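Local coordinates for protein CofB (Escherichia coli, PDB 5AX6) that serves as the minor pilin subunit of the CFA/III type IVb pilus of enterotoxigenic Escherichia coli, forms a homotrimer, and is likely to take part in pilus assembly, at the interface of chains A and B. Coordinates in Å, arbitrary orientation; residue numbers count along the deposited sequence, not the author numbering. Chains: chain A/B, CofB.

The interface of chains A and B. Residues chain A 261, 265, 267; chain B 248-250, 256-257.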
ATOM      1  N   ALA A 261      -7.072  -9.844  -1.279  1.00 20.37           N
ATOM      2  CA  ALA A 261      -6.436 -10.561  -0.177  1.00 20.17           C
ATOM      3  C   ALA A 261      -5.944 -11.932  -0.636  1.00 21.19           C
ATOM      4  O   ALA A 261      -6.585 -12.565  -1.460  1.00 23.03           O
ATOM      5  CB  ALA A 261      -7.405 -10.721   0.969  1.00 19.96           C
ATOM      6  N   GLY A 265      -5.276 -14.056   5.381  1.00 26.93           N
ATOM      7  CA  GLY A 265      -5.908 -13.040   6.212  1.00 26.08           C
ATOM      8  C   GLY A 265      -4.996 -11.896   6.640  1.00 27.69           C
ATOM      9  O   GLY A 265      -5.453 -10.920   7.258  1.00 25.52           O
ATOM     10  N   ASN A 267      -2.443 -10.620   4.275  1.00 18.51           N
ATOM     11  CA  ASN A 267      -1.874  -9.946   3.108  1.00 16.25           C
ATOM     12  C   ASN A 267      -2.883  -9.345   2.137  1.00 20.70           C
ATOM     13  O   ASN A 267      -3.856  -9.996   1.760  1.00 19.15           O
ATOM     14  CB  ASN A 267      -0.993 -10.929   2.317  1.00 19.44           C
ATOM     15  CG  ASN A 267       0.197 -11.400   3.109  1.00 27.49           C
ATOM     16  OD1 ASN A 267       0.794 -10.627   3.854  1.00 27.33           O
ATOM     17  ND2 ASN A 267       0.547 -12.679   2.962  1.00 25.63           N
TER
ATOM     18  N   TRP B 248     -11.115  -6.736   2.996  1.00 15.33           N
ATOM     19  CA  TRP B 248     -11.164  -7.638   1.849  1.00 18.41           C
ATOM     20  C   TRP B 248     -11.703  -9.011   2.277  1.00 21.83           C
ATOM     21  O   TRP B 248     -11.621  -9.373   3.446  1.00 22.14           O
ATOM     22  CB  TRP B 248      -9.771  -7.766   1.203  1.00 16.54           C
ATOM     23  CG  TRP B 248      -9.517  -6.710   0.141  1.00 17.39           C
ATOM     24  CD1 TRP B 248      -9.612  -6.873  -1.221  1.00 15.35           C
ATOM     25  CD2 TRP B 248      -9.189  -5.326   0.354  1.00 15.83           C
ATOM     26  NE1 TRP B 248      -9.350  -5.687  -1.858  1.00 17.23           N
ATOM     27  CE2 TRP B 248      -9.073  -4.724  -0.917  1.00 19.59           C
ATOM     28  CE3 TRP B 248      -8.963  -4.542   1.498  1.00 16.49           C
ATOM     29  CZ2 TRP B 248      -8.757  -3.366  -1.083  1.00 15.77           C
ATOM     30  CZ3 TRP B 248      -8.640  -3.189   1.330  1.00 18.59           C
ATOM     31  CH2 TRP B 248      -8.533  -2.620   0.051  1.00 16.70           C
ATOM     32  N   ASN B 249     -12.273  -9.750   1.331  1.00 19.27           N
ATOM     33  CA  ASN B 249     -12.835 -11.071   1.618  1.00 22.81           C
ATOM     34  C   ASN B 249     -11.846 -12.201   1.374  1.00 21.31           C
ATOM     35  O   ASN B 249     -10.953 -12.084   0.544  1.00 22.09           O
ATOM     36  CB  ASN B 249     -14.062 -11.354   0.743  1.00 21.28           C
ATOM     37  CG  ASN B 249     -15.241 -10.452   1.041  1.00 24.68           C
ATOM     38  OD1 ASN B 249     -15.491 -10.063   2.188  1.00 21.27           O
ATOM     39  ND2 ASN B 249     -16.011 -10.154  -0.003  1.00 21.53           N
ATOM     40  N   ILE B 250     -12.054 -13.302   2.088  1.00 21.96           N
ATOM     41  CA  ILE B 250     -11.424 -14.593   1.811  1.00 28.95           C
ATOM     42  C   ILE B 250     -12.508 -15.670   1.886  1.00 23.58           C
ATOM     43  O   ILE B 250     -13.221 -15.739   2.886  1.00 25.13           O
ATOM     44  CB  ILE B 250     -10.328 -14.940   2.831  1.00 25.17           C
ATOM     45  CG1 ILE B 250      -9.290 -13.826   2.920  1.00 25.86           C
ATOM     46  CG2 ILE B 250      -9.678 -16.279   2.480  1.00 24.66           C
ATOM     47  CD1 ILE B 250      -8.306 -14.023   4.058  1.00 28.49           C
ATOM     48  N   GLY B 256     -10.348 -10.846   5.448  1.00 25.11           N
ATOM     49  CA  GLY B 256      -9.058 -10.349   5.003  1.00 20.47           C
ATOM     50  C   GLY B 256      -8.705  -9.037   5.677  1.00 21.94           C
ATOM     51  O   GLY B 256      -9.456  -8.549   6.518  1.00 22.06           O
ATOM     52  N   PRO B 257      -7.559  -8.458   5.298  1.00 19.62           N
ATOM     53  CA  PRO B 257      -7.009  -7.239   5.910  1.00 20.90           C
ATOM     54  C   PRO B 257      -7.909  -6.037   5.702  1.00 21.34           C
ATOM     55  O   PRO B 257      -8.753  -6.048   4.796  1.00 18.34           O
ATOM     56  CB  PRO B 257      -5.676  -7.041   5.182  1.00 22.28           C
ATOM     57  CG  PRO B 257      -5.366  -8.369   4.556  1.00 23.66           C
ATOM     58  CD  PRO B 257      -6.689  -8.979   4.230  1.00 21.95           C
TER
HETATM   59  O   HOH W   1      -9.905 -10.491  -1.359  1.00 22.68           O
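A:Ala261 closes the extended strand 258-261 (phi/psi -81/146°) and meets loop segments of chain B, 248-250 and 256-257, that are themselves largely extended. The patch is a small part of a subunit interface within the CofB homotrimer, and it lies in the beta-repeat region of both chains. The whole interface between these two copies is not an exact two-fold.

The methyl group of A:Ala261 is the central group. It points into a shallow apolar cup formed by B:Trp248, B:Ile250 and B:Pro257. Its CB lies 3.8 Å from CD of B:Pro257. B:Trp248 touches this methyl with its CB, not with the face of its indole. The indole turns away, and its CD1 comes only to 3.9 Å from the backbone N of A:Ala261.

B:Ile250 uses its longer branch. CG1 stands anti to the carbonyl carbon (chi1 -55°), and the branch then runs out fully extended to the A:Gly265 backbone. There CD1 sits 3.3 Å from the backbone N of A:Gly265 and 3.4 Å from its CA. This is a close contact, not a bond.

The B:Pro257 ring edge, CG and CD, lies against A:Ala261, A:Gly265 and A:Asn267. Its CD faces the A:Ala261 methyl and the carbonyl O of A:Gly265. Its CG reaches the backbone of A:Asn267, 3.6 Å from the carbonyl O. An alanine in place of B:Pro257 would lack CG and CD, and would probably leave a gap beside the A:Ala261 methyl and the A:Asn267 backbone.

A polar link runs along one border of the cup. Water 1 lies in the plane of the B:Trp248 ring, at its edge. The backbone N of A:Ala261 donates to this water over 2.9 Å, and the water lies 2.7 Å from the backbone O of B:Asn249.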